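Local coordinates for hypothetical protein AF1796 (Archaeoglobus fulgidus, PDB 1VIM) that is of unknown function but belongs to the PHI subfamily of SIS-domain proteins, which suggests that it binds a carbohydrate derivative and acts as an isomerase, at residues M138-K143 with E163-I168; G38-L43 with V120-K125. All coordinates share one frame; numbering follows the deposited sequence.

Interaction 1 of 2, residues M138-K143 with E163-I168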
ATOM      1  N   MET A 138     -21.857  12.740  -8.679  1.00 12.13           N
ATOM      2  CA  MET A 138     -22.438  12.614  -7.365  1.00 11.81           C
ATOM      3  C   MET A 138     -21.859  13.705  -6.481  1.00 11.52           C
ATOM      4  O   MET A 138     -20.706  13.621  -6.034  1.00 12.51           O
ATOM      5  CB  MET A 138     -22.168  11.198  -6.837  1.00 12.34           C
ATOM      6  CG  MET A 138     -22.785  10.871  -5.506  1.00 13.73           C
ATOM      7  SD  MET A 138     -24.607  10.724  -5.602  1.00 17.87           S
ATOM      8  CE  MET A 138     -25.055  12.013  -4.544  1.00 19.12           C
ATOM      9  N   VAL A 139     -22.632  14.778  -6.305  1.00 12.96           N
ATOM     10  CA  VAL A 139     -22.115  15.953  -5.627  1.00 13.33           C
ATOM     11  C   VAL A 139     -22.224  15.790  -4.133  1.00 13.06           C
ATOM     12  O   VAL A 139     -23.303  15.576  -3.584  1.00 14.94           O
ATOM     13  CB  VAL A 139     -22.847  17.218  -6.076  1.00 14.59           C
ATOM     14  CG1 VAL A 139     -22.274  18.423  -5.350  1.00 15.93           C
ATOM     15  CG2 VAL A 139     -22.704  17.388  -7.585  1.00 16.63           C
ATOM     16  N   VAL A 140     -21.071  15.834  -3.483  1.00 11.47           N
ATOM     17  CA  VAL A 140     -20.966  15.807  -2.038  1.00 12.87           C
ATOM     18  C   VAL A 140     -20.086  16.983  -1.693  1.00 14.13           C
ATOM     19  O   VAL A 140     -18.901  16.970  -1.990  1.00 14.21           O
ATOM     20  CB  VAL A 140     -20.330  14.472  -1.531  1.00 13.94           C
ATOM     21  CG1 VAL A 140     -20.230  14.472  -0.045  1.00 15.72           C
ATOM     22  CG2 VAL A 140     -21.180  13.253  -2.016  1.00 15.72           C
ATOM     23  N   LYS A 141     -20.675  18.028  -1.123  1.00 16.69           N
ATOM     24  CA  LYS A 141     -19.922  19.273  -0.837  1.00 17.92           C
ATOM     25  C   LYS A 141     -18.978  19.142   0.328  1.00 17.18           C
ATOM     26  O   LYS A 141     -19.280  18.452   1.299  1.00 21.13           O
ATOM     27  CB  LYS A 141     -20.882  20.401  -0.445  1.00 20.06           C
ATOM     28  CG  LYS A 141     -22.000  20.654  -1.402  1.00 23.54           C
ATOM     29  CD  LYS A 141     -21.459  21.120  -2.746  1.00 26.06           C
ATOM     30  CE  LYS A 141     -20.986  22.558  -2.700  1.00 29.23           C
ATOM     31  NZ  LYS A 141     -19.974  22.861  -3.763  1.00 30.82           N
ATOM     32  N   GLY A 142     -17.861  19.863   0.269  1.00 15.91           N
ATOM     33  CA  GLY A 142     -17.060  20.115   1.448  1.00 17.19           C
ATOM     34  C   GLY A 142     -17.557  21.394   2.096  1.00 18.14           C
ATOM     35  O   GLY A 142     -18.137  21.357   3.155  1.00 19.33           O
ATOM     36  N   LYS A 143     -17.316  22.520   1.439  1.00 19.49           N
ATOM     37  CA  LYS A 143     -17.791  23.825   1.915  1.00 18.98           C
ATOM     38  C   LYS A 143     -19.250  24.075   1.510  1.00 19.80           C
ATOM     39  O   LYS A 143     -19.656  23.813   0.355  1.00 21.03           O
ATOM     40  CB  LYS A 143     -16.893  24.925   1.357  1.00 19.49           C
ATOM     41  CG  LYS A 143     -17.260  26.328   1.875  1.00 19.98           C
ATOM     42  CD  LYS A 143     -16.540  27.425   1.092  1.00 21.64           C
ATOM     43  CE  LYS A 143     -17.358  27.939  -0.086  1.00 22.57           C
ATOM     44  NZ  LYS A 143     -18.695  28.551   0.227  1.00 22.27           N
ATOM     45  N   GLU A 163     -13.806  15.120   2.689  1.00  9.34           N
ATOM     46  CA  GLU A 163     -13.415  13.722   2.866  1.00 10.37           C
ATOM     47  C   GLU A 163     -14.314  13.023   3.872  1.00  9.33           C
ATOM     48  O   GLU A 163     -14.816  11.941   3.609  1.00  9.74           O
ATOM     49  CB  GLU A 163     -11.960  13.643   3.315  1.00 11.48           C
ATOM     50  CG  GLU A 163     -11.026  14.173   2.238  1.00 12.31           C
ATOM     51  CD  GLU A 163      -9.642  14.402   2.715  1.00 15.00           C
ATOM     52  OE1 GLU A 163      -9.389  14.227   3.918  1.00 17.29           O
ATOM     53  OE2 GLU A 163      -8.824  14.805   1.852  1.00 16.11           O
ATOM     54  N   LEU A 164     -14.594  13.673   4.999  1.00  9.15           N
ATOM     55  CA  LEU A 164     -15.497  13.064   5.980  1.00 10.41           C
ATOM     56  C   LEU A 164     -16.900  12.904   5.421  1.00  8.97           C
ATOM     57  O   LEU A 164     -17.549  11.885   5.629  1.00 10.07           O
ATOM     58  CB  LEU A 164     -15.563  13.943   7.247  1.00 12.52           C
ATOM     59  CG  LEU A 164     -14.306  13.981   8.077  1.00 13.29           C
ATOM     60  CD1 LEU A 164     -14.501  14.964   9.214  1.00 14.72           C
ATOM     61  CD2 LEU A 164     -13.946  12.579   8.569  1.00 15.55           C
ATOM     62  N   THR A 165     -17.367  13.903   4.702  1.00  9.14           N
ATOM     63  CA  THR A 165     -18.728  13.842   4.200  1.00  8.48           C
ATOM     64  C   THR A 165     -18.837  12.757   3.126  1.00  8.46           C
ATOM     65  O   THR A 165     -19.835  12.033   3.067  1.00  9.34           O
ATOM     66  CB  THR A 165     -19.142  15.211   3.641  1.00  9.06           C
ATOM     67  OG1 THR A 165     -18.978  16.209   4.662  1.00 11.36           O
ATOM     68  CG2 THR A 165     -20.650  15.243   3.314  1.00 11.13           C
ATOM     69  N   ALA A 166     -17.820  12.641   2.278  1.00  8.82           N
ATOM     70  CA  ALA A 166     -17.808  11.622   1.239  1.00  8.78           C
ATOM     71  C   ALA A 166     -17.762  10.218   1.862  1.00  8.83           C
ATOM     72  O   ALA A 166     -18.468   9.308   1.417  1.00  9.56           O
ATOM     73  CB  ALA A 166     -16.626  11.851   0.264  1.00  9.88           C
ATOM     74  N   MET A 167     -16.967  10.040   2.914  1.00  9.02           N
ATOM     75  CA  MET A 167     -16.920   8.760   3.597  1.00  9.88           C
ATOM     76  C   MET A 167     -18.291   8.408   4.149  1.00  9.61           C
ATOM     77  O   MET A 167     -18.775   7.269   3.979  1.00 10.39           O
ATOM     78  CB  MET A 167     -15.886   8.785   4.732  1.00 11.90           C
ATOM     79  CG  MET A 167     -15.624   7.389   5.325  1.00 15.18           C
ATOM     80  SD  MET A 167     -14.907   6.093   4.179  1.00 20.52           S
ATOM     81  CE  MET A 167     -16.389   5.186   3.459  1.00 17.32           C
ATOM     82  N   ILE A 168     -18.937   9.369   4.798  1.00  9.34           N
ATOM     83  CA  ILE A 168     -20.240   9.109   5.404  1.00 10.20           C
ATOM     84  C   ILE A 168     -21.275   8.811   4.314  1.00 10.02           C
ATOM     85  O   ILE A 168     -22.077   7.870   4.434  1.00  9.89           O
ATOM     86  CB  ILE A 168     -20.655  10.333   6.251  1.00 10.78           C
ATOM     87  CG1 ILE A 168     -19.820  10.373   7.528  1.00 13.78           C
ATOM     88  CG2 ILE A 168     -22.145  10.259   6.601  1.00 12.24           C
ATOM     89  CD1 ILE A 168     -19.823  11.726   8.223  1.00 17.75           C
TER
HETATM   90  O   HOH W   1     -19.979  18.577   3.817  1.00 12.44           O
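V140 packs against T165 and A166 where the chain leaves strand 136-139 and meets helix 160-181. The setting is the alpha/beta SIS fold, in which helices flank a parallel sheet; within this chain, strand 136-139 forms one edge of that sheet. V140 CA and A166 CA are 6.2 Å apart, the nearest backbone approach.

The apolar part rests on one methyl group. V140 holds CG1 anti to its backbone N (chi1 180°), which carries this branch toward the helix. There it meets T165 CG2 at 3.5 Å, tighter than ordinary van der Waals contact, and the two side chains slip past each other in opposite directions. The same CG1 methyl also sits 3.8 Å from the backbone N of A166, while A166 CB is a looser neighbour at 4.5 Å. T165 therefore turns its methyl branch to V140 and leaves its hydroxyl for polar partners.

Within its own helix, T165 OG1 donates to M161 O, one turn earlier, which helps fix the rotation of the threonine. The K141 side chain starts away from the helix and is tied elsewhere, its NZ bonding G124 O. Elsewhere on helix 160-181, L164, M167 and I168 pack against a second subunit, and E163 forms a salt bridge with R57 of its own chain.

The polar connection between the two segments is made by water. K141 O and T165 OG1 stand 4.1 Å apart, and a single water spans them, donating to K141 O at 2.6 Å and to T165 OG1 at 2.7 Å, with an angle of about 99° at the water oxygen.

Interaction 2 of 2, residues G38-L43 with V120-K125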
ATOM      1  N   GLY A  38     -29.615   7.094  -7.150  1.00 13.62           N
ATOM      2  CA  GLY A  38     -30.140   5.976  -7.917  1.00 13.81           C
ATOM      3  C   GLY A  38     -29.331   5.661  -9.167  1.00 13.41           C
ATOM      4  O   GLY A  38     -29.112   4.476  -9.490  1.00 14.50           O
ATOM      5  N   GLU A  39     -28.897   6.704  -9.890  1.00 13.81           N
ATOM      6  CA  GLU A  39     -28.100   6.530 -11.119  1.00 14.54           C
ATOM      7  C   GLU A  39     -26.745   5.897 -10.789  1.00 13.66           C
ATOM      8  O   GLU A  39     -26.239   5.037 -11.523  1.00 13.45           O
ATOM      9  CB  GLU A  39     -27.883   7.868 -11.841  1.00 16.06           C
ATOM     10  CG  GLU A  39     -29.151   8.450 -12.447  1.00 20.68           C
ATOM     11  CD  GLU A  39     -29.010   9.920 -12.789  1.00 28.67           C
ATOM     12  OE1 GLU A  39     -27.892  10.477 -12.649  1.00 32.15           O
ATOM     13  OE2 GLU A  39     -30.032  10.528 -13.199  1.00 32.62           O
ATOM     14  N   MET A  40     -26.147   6.339  -9.686  1.00 12.81           N
ATOM     15  CA  MET A  40     -24.875   5.753  -9.239  1.00 12.00           C
ATOM     16  C   MET A  40     -25.027   4.274  -8.893  1.00 12.65           C
ATOM     17  O   MET A  40     -24.225   3.439  -9.324  1.00 12.97           O
ATOM     18  CB  MET A  40     -24.309   6.536  -8.042  1.00 12.21           C
ATOM     19  CG  MET A  40     -23.030   5.940  -7.470  1.00 11.44           C
ATOM     20  SD  MET A  40     -22.295   7.056  -6.261  1.00 12.29           S
ATOM     21  CE  MET A  40     -20.776   6.154  -5.854  1.00 11.69           C
ATOM     22  N   ILE A  41     -26.075   3.938  -8.132  1.00 12.15           N
ATOM     23  CA  ILE A  41     -26.348   2.530  -7.821  1.00 13.69           C
ATOM     24  C   ILE A  41     -26.552   1.714  -9.093  1.00 13.36           C
ATOM     25  O   ILE A  41     -26.016   0.618  -9.235  1.00 13.32           O
ATOM     26  CB  ILE A  41     -27.571   2.392  -6.885  1.00 13.35           C
ATOM     27  CG1 ILE A  41     -27.193   2.939  -5.513  1.00 14.29           C
ATOM     28  CG2 ILE A  41     -28.011   0.914  -6.740  1.00 15.72           C
ATOM     29  CD1 ILE A  41     -28.368   3.065  -4.546  1.00 16.74           C
ATOM     30  N   LYS A  42     -27.334   2.254 -10.034  1.00 14.72           N
ATOM     31  CA  LYS A  42     -27.577   1.569 -11.291  1.00 15.71           C
ATOM     32  C   LYS A  42     -26.278   1.255 -12.058  1.00 14.74           C
ATOM     33  O   LYS A  42     -26.108   0.131 -12.557  1.00 14.80           O
ATOM     34  CB  LYS A  42     -28.532   2.380 -12.174  1.00 16.40           C
ATOM     35  CG  LYS A  42     -28.848   1.724 -13.507  1.00 20.55           C
ATOM     36  N   LEU A  43     -25.355   2.226 -12.140  1.00 14.46           N
ATOM     37  CA  LEU A  43     -24.080   1.967 -12.826  1.00 13.67           C
ATOM     38  C   LEU A  43     -23.229   0.939 -12.085  1.00 13.25           C
ATOM     39  O   LEU A  43     -22.601   0.067 -12.705  1.00 14.22           O
ATOM     40  CB  LEU A  43     -23.265   3.244 -13.054  1.00 15.50           C
ATOM     41  CG  LEU A  43     -23.763   4.268 -14.072  1.00 15.71           C
ATOM     42  CD1 LEU A  43     -22.647   5.253 -14.382  1.00 15.77           C
ATOM     43  CD2 LEU A  43     -24.204   3.583 -15.352  1.00 16.32           C
ATOM     44  N   VAL A 120     -18.154   7.502 -12.538  1.00  9.22           N
ATOM     45  CA  VAL A 120     -18.881   8.205 -11.505  1.00  9.38           C
ATOM     46  C   VAL A 120     -17.898   9.104 -10.800  1.00  9.49           C
ATOM     47  O   VAL A 120     -16.871   8.628 -10.298  1.00 10.98           O
ATOM     48  CB  VAL A 120     -19.515   7.256 -10.473  1.00 10.04           C
ATOM     49  CG1 VAL A 120     -20.203   8.038  -9.371  1.00 11.34           C
ATOM     50  CG2 VAL A 120     -20.456   6.264 -11.141  1.00 11.69           C
ATOM     51  N   ALA A 121     -18.215  10.399 -10.731  1.00  9.42           N
ATOM     52  CA  ALA A 121     -17.377  11.348 -10.004  1.00 10.03           C
ATOM     53  C   ALA A 121     -18.027  11.653  -8.676  1.00 10.44           C
ATOM     54  O   ALA A 121     -19.150  12.124  -8.645  1.00 12.13           O
ATOM     55  CB  ALA A 121     -17.164  12.631 -10.826  1.00 10.28           C
ATOM     56  N   VAL A 122     -17.315  11.386  -7.581  1.00  9.28           N
ATOM     57  CA  VAL A 122     -17.744  11.783  -6.240  1.00  9.62           C
ATOM     58  C   VAL A 122     -16.907  13.006  -5.895  1.00  9.62           C
ATOM     59  O   VAL A 122     -15.703  12.891  -5.637  1.00  9.62           O
ATOM     60  CB  VAL A 122     -17.549  10.667  -5.198  1.00  9.47           C
ATOM     61  CG1 VAL A 122     -17.998  11.146  -3.828  1.00 11.13           C
ATOM     62  CG2 VAL A 122     -18.287   9.398  -5.616  1.00 10.28           C
ATOM     63  N   THR A 123     -17.554  14.161  -5.911  1.00 10.33           N
ATOM     64  CA  THR A 123     -16.839  15.435  -5.909  1.00 10.62           C
ATOM     65  C   THR A 123     -17.689  16.537  -5.314  1.00 11.26           C
ATOM     66  O   THR A 123     -18.918  16.425  -5.296  1.00 11.91           O
ATOM     67  CB  THR A 123     -16.387  15.790  -7.373  1.00 11.01           C
ATOM     68  OG1 THR A 123     -15.656  17.032  -7.400  1.00 12.49           O
ATOM     69  CG2 THR A 123     -17.581  16.012  -8.330  1.00 12.31           C
ATOM     70  N   GLY A 124     -17.040  17.614  -4.859  1.00 11.79           N
ATOM     71  CA  GLY A 124     -17.764  18.766  -4.366  1.00 13.18           C
ATOM     72  C   GLY A 124     -18.053  19.783  -5.456  1.00 14.79           C
ATOM     73  O   GLY A 124     -18.772  20.754  -5.203  1.00 17.55           O
ATOM     74  N   LYS A 125     -17.528  19.578  -6.664  1.00 14.66           N
ATOM     75  CA  LYS A 125     -17.603  20.598  -7.714  1.00 15.57           C
ATOM     76  C   LYS A 125     -18.227  20.048  -8.976  1.00 15.93           C
ATOM     77  O   LYS A 125     -17.583  19.307  -9.724  1.00 14.85           O
ATOM     78  CB  LYS A 125     -16.201  21.159  -7.990  1.00 16.24           C
ATOM     79  CG  LYS A 125     -15.519  21.849  -6.822  1.00 18.91           C
ATOM     80  CD  LYS A 125     -16.254  23.107  -6.362  1.00 23.51           C
ATOM     81  CE  LYS A 125     -16.149  24.219  -7.386  1.00 28.20           C
ATOM     82  NZ  LYS A 125     -16.702  25.518  -6.891  1.00 31.65           N
TER
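Helix 38-43 crosses strand 120-123 at a slant, 136° between their N-to-C directions with the axes 10.2 Å apart at closest, and M40 and V120 bring the backbones nearest, 6.9 Å from CA to CA.

Two side chains of the helix, M40 and L43, meet V120, and M40 also reaches V122. M40 is fully extended: CG lies anti to the backbone N (chi1 177°) and the chain stays straight beyond it, so the thioether reaches well out from the helix. It crosses the V120 side chain at about a right angle and lies along its CG1 methyl, with M40 SD 3.9 Å and M40 CE 4.0 Å from V120 CG1. At its end, M40 CE comes to 4.1 Å from V122 CG2, so one methionine spans two strand residues whose side chains lie on the same sheet face. V120 uses both branches: CG1 serves M40, while CG2 faces L43 CD1 at 4.0 Å, one helical turn further on. With M40 cut back to an alanine, the facing methyls of V120 and V122 are likely to lose their cover from this side chain, opening a gap between helix and sheet.

At the end of the strand, T123 OG1 accepts from K125 N at 3.2 Å, an ST turn at the start of the loop.

The contact belongs to the layered alpha/beta architecture of the SIS fold. Strand 118-123 lies between strands 92-96 and 136-139, and V120 and V122 also touch V92 and V94, respectively, on the former. M40 and L43 extend to M138 and V136 on the latter, while L173 of helix 160-181 adjoins M40, placing helix 34-46 beside that long helix over the sheet.

Both interactions reach the same parallel sheet, with centres about 12 Å apart: interaction 2 seats helix 34-46 on strand 118-123, and interaction 1 brings helix 160-181 against the exit of the adjoining strand, 136-139. The contacts are linked through this strand pair, M138 N probably bonding A121 O at 2.8 Å. Along the chain they come in series, with interaction 2 complete before interaction 1 begins. Two helices far apart in sequence thus pack on one strand and on the exit of its neighbour within one SIS domain, and the second also contributes side chains to the packing against another subunit.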